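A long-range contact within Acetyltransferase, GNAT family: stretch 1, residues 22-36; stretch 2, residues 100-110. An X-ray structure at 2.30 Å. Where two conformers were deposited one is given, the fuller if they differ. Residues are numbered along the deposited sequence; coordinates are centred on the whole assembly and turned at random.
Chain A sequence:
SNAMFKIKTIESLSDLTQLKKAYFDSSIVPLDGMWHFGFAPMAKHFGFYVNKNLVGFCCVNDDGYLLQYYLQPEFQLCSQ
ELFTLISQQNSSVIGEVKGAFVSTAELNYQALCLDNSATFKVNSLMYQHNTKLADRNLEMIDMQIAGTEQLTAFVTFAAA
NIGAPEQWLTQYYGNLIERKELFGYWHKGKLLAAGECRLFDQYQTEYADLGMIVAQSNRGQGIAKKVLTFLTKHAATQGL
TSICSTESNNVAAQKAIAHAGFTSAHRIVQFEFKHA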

# COMPACT_ATOMS: atom_id res chain seq x y z
N ALA A 22 -21.40 -16.33 3.52
CA ALA A 22 -22.18 -16.99 4.56
C ALA A 22 -21.40 -17.00 5.86
O ALA A 22 -21.97 -16.78 6.93
N TYR A 23 -20.08 -17.23 5.76
CA TYR A 23 -19.22 -17.17 6.96
C TYR A 23 -19.43 -15.86 7.72
O TYR A 23 -19.80 -15.88 8.87
N PHE A 24 -19.34 -14.75 7.00
CA PHE A 24 -19.48 -13.42 7.58
C PHE A 24 -20.91 -13.11 8.07
O PHE A 24 -21.07 -12.55 9.16
N ASP A 25 -21.91 -13.49 7.27
CA ASP A 25 -23.30 -13.36 7.70
C ASP A 25 -23.57 -14.05 9.06
O ASP A 25 -24.30 -13.51 9.88
N SER A 26 -22.92 -15.20 9.29
CA SER A 26 -23.10 -15.96 10.50
C SER A 26 -22.49 -15.25 11.72
O SER A 26 -22.87 -15.59 12.80
N SER A 27 -21.53 -14.31 11.55
CA SER A 27 -20.88 -13.66 12.73
C SER A 27 -21.87 -12.86 13.60
O SER A 27 -22.78 -12.23 13.08
N ILE A 28 -21.68 -12.90 14.92
CA ILE A 28 -22.61 -12.28 15.86
C ILE A 28 -22.42 -10.79 15.78
O ILE A 28 -23.38 -10.03 15.85
N VAL A 29 -21.16 -10.37 15.65
CA VAL A 29 -20.86 -8.96 15.40
C VAL A 29 -19.98 -8.85 14.19
O VAL A 29 -19.38 -9.82 13.75
N PRO A 30 -19.85 -7.64 13.66
CA PRO A 30 -18.80 -7.49 12.62
C PRO A 30 -17.40 -7.90 13.12
O PRO A 30 -17.03 -7.62 14.26
N LEU A 31 -16.65 -8.60 12.28
CA LEU A 31 -15.30 -9.03 12.62
C LEU A 31 -14.21 -8.00 12.29
O LEU A 31 -14.39 -7.07 11.49
N ASP A 32 -13.06 -8.20 12.90
CA ASP A 32 -11.97 -7.26 12.76
C ASP A 32 -11.43 -7.14 11.34
O ASP A 32 -10.88 -8.09 10.80
N GLY A 33 -11.50 -5.94 10.80
CA GLY A 33 -10.96 -5.65 9.47
C GLY A 33 -9.53 -6.09 9.14
O GLY A 33 -9.29 -6.64 8.07
N MSE A 34 -8.59 -5.89 10.05
CA MSE A 34 -7.19 -6.23 9.73
C MSE A 34 -7.10 -7.74 9.72
O MSE A 34 -6.52 -8.30 8.80
N TRP A 35 -7.72 -8.41 10.69
CA TRP A 35 -7.72 -9.88 10.69
C TRP A 35 -8.38 -10.49 9.46
O TRP A 35 -7.78 -11.34 8.79
N HIS A 36 -9.58 -10.03 9.13
CA HIS A 36 -10.39 -10.75 8.13
C HIS A 36 -10.32 -10.21 6.74
O HIS A 36 -10.57 -10.97 5.82
N ALA A 100 -5.21 -21.96 16.33
CA ALA A 100 -6.20 -21.14 15.63
C ALA A 100 -6.35 -19.82 16.30
O ALA A 100 -6.11 -19.69 17.51
N PHE A 101 -6.71 -18.83 15.49
CA PHE A 101 -7.24 -17.58 15.98
C PHE A 101 -8.71 -17.55 15.58
O PHE A 101 -9.09 -17.87 14.43
N VAL A 102 -9.52 -17.11 16.54
CA VAL A 102 -10.94 -17.15 16.44
C VAL A 102 -11.51 -16.19 17.46
O VAL A 102 -10.93 -16.01 18.53
N SER A 103 -12.61 -15.53 17.10
CA SER A 103 -13.30 -14.69 18.07
C SER A 103 -14.50 -15.36 18.66
O SER A 103 -15.09 -16.28 18.08
N THR A 104 -14.91 -14.80 19.77
CA THR A 104 -16.15 -15.15 20.40
C THR A 104 -17.40 -14.84 19.59
O THR A 104 -18.50 -15.15 20.06
N ALA A 105 -17.24 -14.27 18.39
CA ALA A 105 -18.37 -13.95 17.52
C ALA A 105 -18.46 -14.96 16.40
O ALA A 105 -19.40 -14.86 15.56
N GLU A 106 -17.50 -15.89 16.32
CA GLU A 106 -17.63 -16.98 15.33
C GLU A 106 -17.92 -18.31 16.04
O GLU A 106 -17.01 -19.07 16.42
N LEU A 107 -19.21 -18.60 16.21
CA LEU A 107 -19.64 -19.55 17.25
C LEU A 107 -19.23 -20.94 16.86
O LEU A 107 -18.62 -21.64 17.65
N ASN A 108 -19.53 -21.32 15.63
CA ASN A 108 -19.20 -22.67 15.17
C ASN A 108 -17.72 -22.95 15.14
O ASN A 108 -17.27 -24.00 15.53
N TYR A 109 -16.94 -21.99 14.70
CA TYR A 109 -15.50 -22.20 14.55
C TYR A 109 -14.92 -22.23 15.95
O TYR A 109 -14.10 -23.09 16.29
N GLN A 110 -15.39 -21.32 16.78
CA GLN A 110 -14.93 -21.28 18.20
C GLN A 110 -15.19 -22.60 18.93
O GLN A 110 -14.33 -23.11 19.66

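What holds the middle of the contact together? Ala-105, in the type I turn from Ser-103 to Glu-106, gives up more surface to the other stretch than any other residue, and it does so with both backbone and side chain. Its carbonyl accepts the one direct hydrogen bond between the stretches, from Ile-28 N to Ala-105 O at 3.1 Å, and Ser-27 CA adds a CA-H...O contact to Ala-105 O at 3.4 Å. Its CB points toward the loop opposite and meets three apolar side chains there: Val-29 CG2 lies 3.5 Å from Ala-105 CB, Leu-31 CD2 lies 4.0 Å from it, and Ile-28 CB 4.2 Å. The backbones come close here, the CA atoms of Ile-28 and Ala-105 lying 4.8 Å apart.

How does Glu-106 fit a charged group into a buried place? Its CA-to-CB bond runs sideways, with chi1 m and chi2 between wells at 139°, but the end of the chain turns nearer to the first stretch. Within its own stretch, OE2 is well supplied with donors: Ser-103 OG gives to Glu-106 OE2 at 2.6 Å and Ser-103 N to Glu-106 OE2 at 2.8 Å. The carboxylate thus braces the turn that presents Ala-105. OE1 sits at the edge of the Tyr-23 ring, whose t rotamer brings its end in from a sideways start. The aliphatic part is covered too, Leu-31 CD1 lying 3.9 Å from Glu-106 CG; Leu-31 is m at chi1 and t at chi2.

What does Ile-28 do at the exposed margin? It points toward the second stretch with both chi angles m, and its CD1 reaches Leu-107 CD1 at 3.7 Å. Leu-107, m then t, starts sideways and comes nearer at its tip, so the two side chains meet end to end. Nearby a water joins the backbones, accepting from Leu-107 N at 2.8 Å and donating to Ser-26 O at 3.2 Å.

Where does the contact reach beyond the turn? Trp-35 and Phe-101, both m at chi1 and pointing toward each other's stretch, bridge a wider gap, their CA atoms being 9.4 Å apart. Trp-35 CH2 lies over one face of the Phe-101 ring, 3.5 Å from Phe-101 CD1, with the planes oblique at 43°. Asp-32 caps the helix carrying the tryptophan: Trp-35 N donates to Asp-32 OD2 at 2.9 Å.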

# COMPACT_ATOMS: atom_id res chain seq x y z
CB ALA A 22 -22.54 -18.39 4.14
CB TYR A 23 -17.77 -17.36 6.57
CG TYR A 23 -16.81 -17.28 7.72
CD1 TYR A 23 -16.78 -18.27 8.69
CD2 TYR A 23 -15.92 -16.25 7.83
CE1 TYR A 23 -15.89 -18.22 9.75
CE2 TYR A 23 -15.01 -16.19 8.87
CZ TYR A 23 -15.02 -17.17 9.84
OH TYR A 23 -14.14 -17.12 10.87
CB PHE A 24 -18.97 -12.36 6.61
CG PHE A 24 -17.44 -12.40 6.43
CD1 PHE A 24 -16.59 -12.18 7.50
CD2 PHE A 24 -16.87 -12.69 5.21
CE1 PHE A 24 -15.20 -12.24 7.35
CE2 PHE A 24 -15.50 -12.76 5.05
CZ PHE A 24 -14.66 -12.54 6.13
CB ASP A 25 -24.27 -13.94 6.65
CG ASP A 25 -24.46 -13.01 5.47
OD1 ASP A 25 -23.96 -11.87 5.55
OD2 ASP A 25 -25.10 -13.41 4.45
CB SER A 26 -22.44 -17.36 10.36
OG SER A 26 -20.98 -17.30 10.50
CB SER A 27 -19.73 -12.74 12.31
OG SER A 27 -20.18 -11.47 11.84
CB ILE A 28 -22.38 -12.74 17.36
CG1 ILE A 28 -22.62 -14.23 17.52
CG2 ILE A 28 -23.37 -12.05 18.33
CD1 ILE A 28 -23.88 -14.74 16.78
CB VAL A 29 -20.16 -8.28 16.61
CG1 VAL A 29 -21.17 -8.05 17.75
CG2 VAL A 29 -18.89 -9.07 17.06
CB PRO A 30 -18.88 -6.00 12.26
CG PRO A 30 -19.54 -5.36 13.52
CD PRO A 30 -20.55 -6.37 13.95
CB LEU A 31 -14.98 -10.34 11.91
CG LEU A 31 -16.02 -11.44 12.10
CD1 LEU A 31 -15.64 -12.66 11.30
CD2 LEU A 31 -16.16 -11.73 13.62
CB ASP A 32 -10.79 -7.63 13.64
CG ASP A 32 -9.75 -6.56 13.60
OD1 ASP A 32 -9.96 -5.56 14.32
OD2 ASP A 32 -8.78 -6.67 12.80
CB MSE A 34 -6.16 -5.63 10.71
CG MSE A 34 -5.01 -4.85 10.03
SE MSE A 34 -4.19 -5.53 8.31
CE MSE A 34 -4.62 -3.98 7.19
CB TRP A 35 -8.35 -10.41 11.95
CG TRP A 35 -7.45 -10.32 13.04
CD1 TRP A 35 -7.30 -9.26 13.86
CD2 TRP A 35 -6.48 -11.27 13.40
NE1 TRP A 35 -6.29 -9.51 14.77
CE2 TRP A 35 -5.77 -10.74 14.51
CE3 TRP A 35 -6.14 -12.54 12.91
CZ2 TRP A 35 -4.72 -11.42 15.14
CZ3 TRP A 35 -5.09 -13.23 13.55
CH2 TRP A 35 -4.40 -12.66 14.67
CB HIS A 36 -11.83 -10.90 8.59
CG HIS A 36 -11.95 -11.92 9.66
ND1 HIS A 36 -11.88 -11.60 11.00
CD2 HIS A 36 -11.94 -13.27 9.60
CE1 HIS A 36 -11.85 -12.71 11.71
NE2 HIS A 36 -11.90 -13.74 10.89
CB ALA A 100 -7.52 -21.85 15.59
CB PHE A 101 -6.54 -16.35 15.35
CG PHE A 101 -5.05 -16.20 15.70
CD1 PHE A 101 -4.65 -15.44 16.80
CD2 PHE A 101 -4.07 -16.81 14.93
CE1 PHE A 101 -3.28 -15.27 17.14
CE2 PHE A 101 -2.71 -16.66 15.23
CZ PHE A 101 -2.30 -15.88 16.34
CB VAL A 102 -11.45 -18.58 16.73
CG1 VAL A 102 -11.23 -18.92 18.16
CG2 VAL A 102 -12.89 -18.74 16.31
CB SER A 103 -13.73 -13.36 17.49
OG SER A 103 -14.85 -13.49 16.65
CB THR A 104 -16.23 -14.42 21.74
OG1 THR A 104 -16.26 -13.01 21.51
CG2 THR A 104 -15.00 -14.80 22.59
CB ALA A 105 -18.22 -12.53 16.91
CB GLU A 106 -16.40 -17.05 14.40
CG GLU A 106 -15.95 -15.68 13.79
CD GLU A 106 -14.43 -15.51 13.78
OE1 GLU A 106 -13.78 -16.07 12.88
OE2 GLU A 106 -13.89 -14.80 14.68
CB LEU A 107 -21.15 -19.44 17.48
CG LEU A 107 -21.68 -18.14 18.13
CD1 LEU A 107 -23.23 -18.11 18.19
CD2 LEU A 107 -21.07 -17.92 19.51
CB ASN A 108 -19.82 -22.94 13.81
CG ASN A 108 -21.29 -23.34 13.91
OD1 ASN A 108 -22.16 -22.72 13.30
ND2 ASN A 108 -21.57 -24.41 14.63
CB TYR A 109 -14.95 -21.08 13.63
CG TYR A 109 -13.45 -20.85 13.53
CD1 TYR A 109 -12.54 -21.86 13.73
CD2 TYR A 109 -12.97 -19.60 13.17
CE1 TYR A 109 -11.18 -21.64 13.59
CE2 TYR A 109 -11.61 -19.37 13.05
CZ TYR A 109 -10.72 -20.39 13.26
OH TYR A 109 -9.35 -20.15 13.19
CB GLN A 110 -15.60 -20.13 18.96
CG GLN A 110 -15.23 -20.05 20.42
CD GLN A 110 -15.95 -18.93 21.20
OE1 GLN A 110 -15.29 -18.02 21.71
NE2 GLN A 110 -17.28 -18.99 21.26
O HOH W 1 -21.31 -17.77 14.57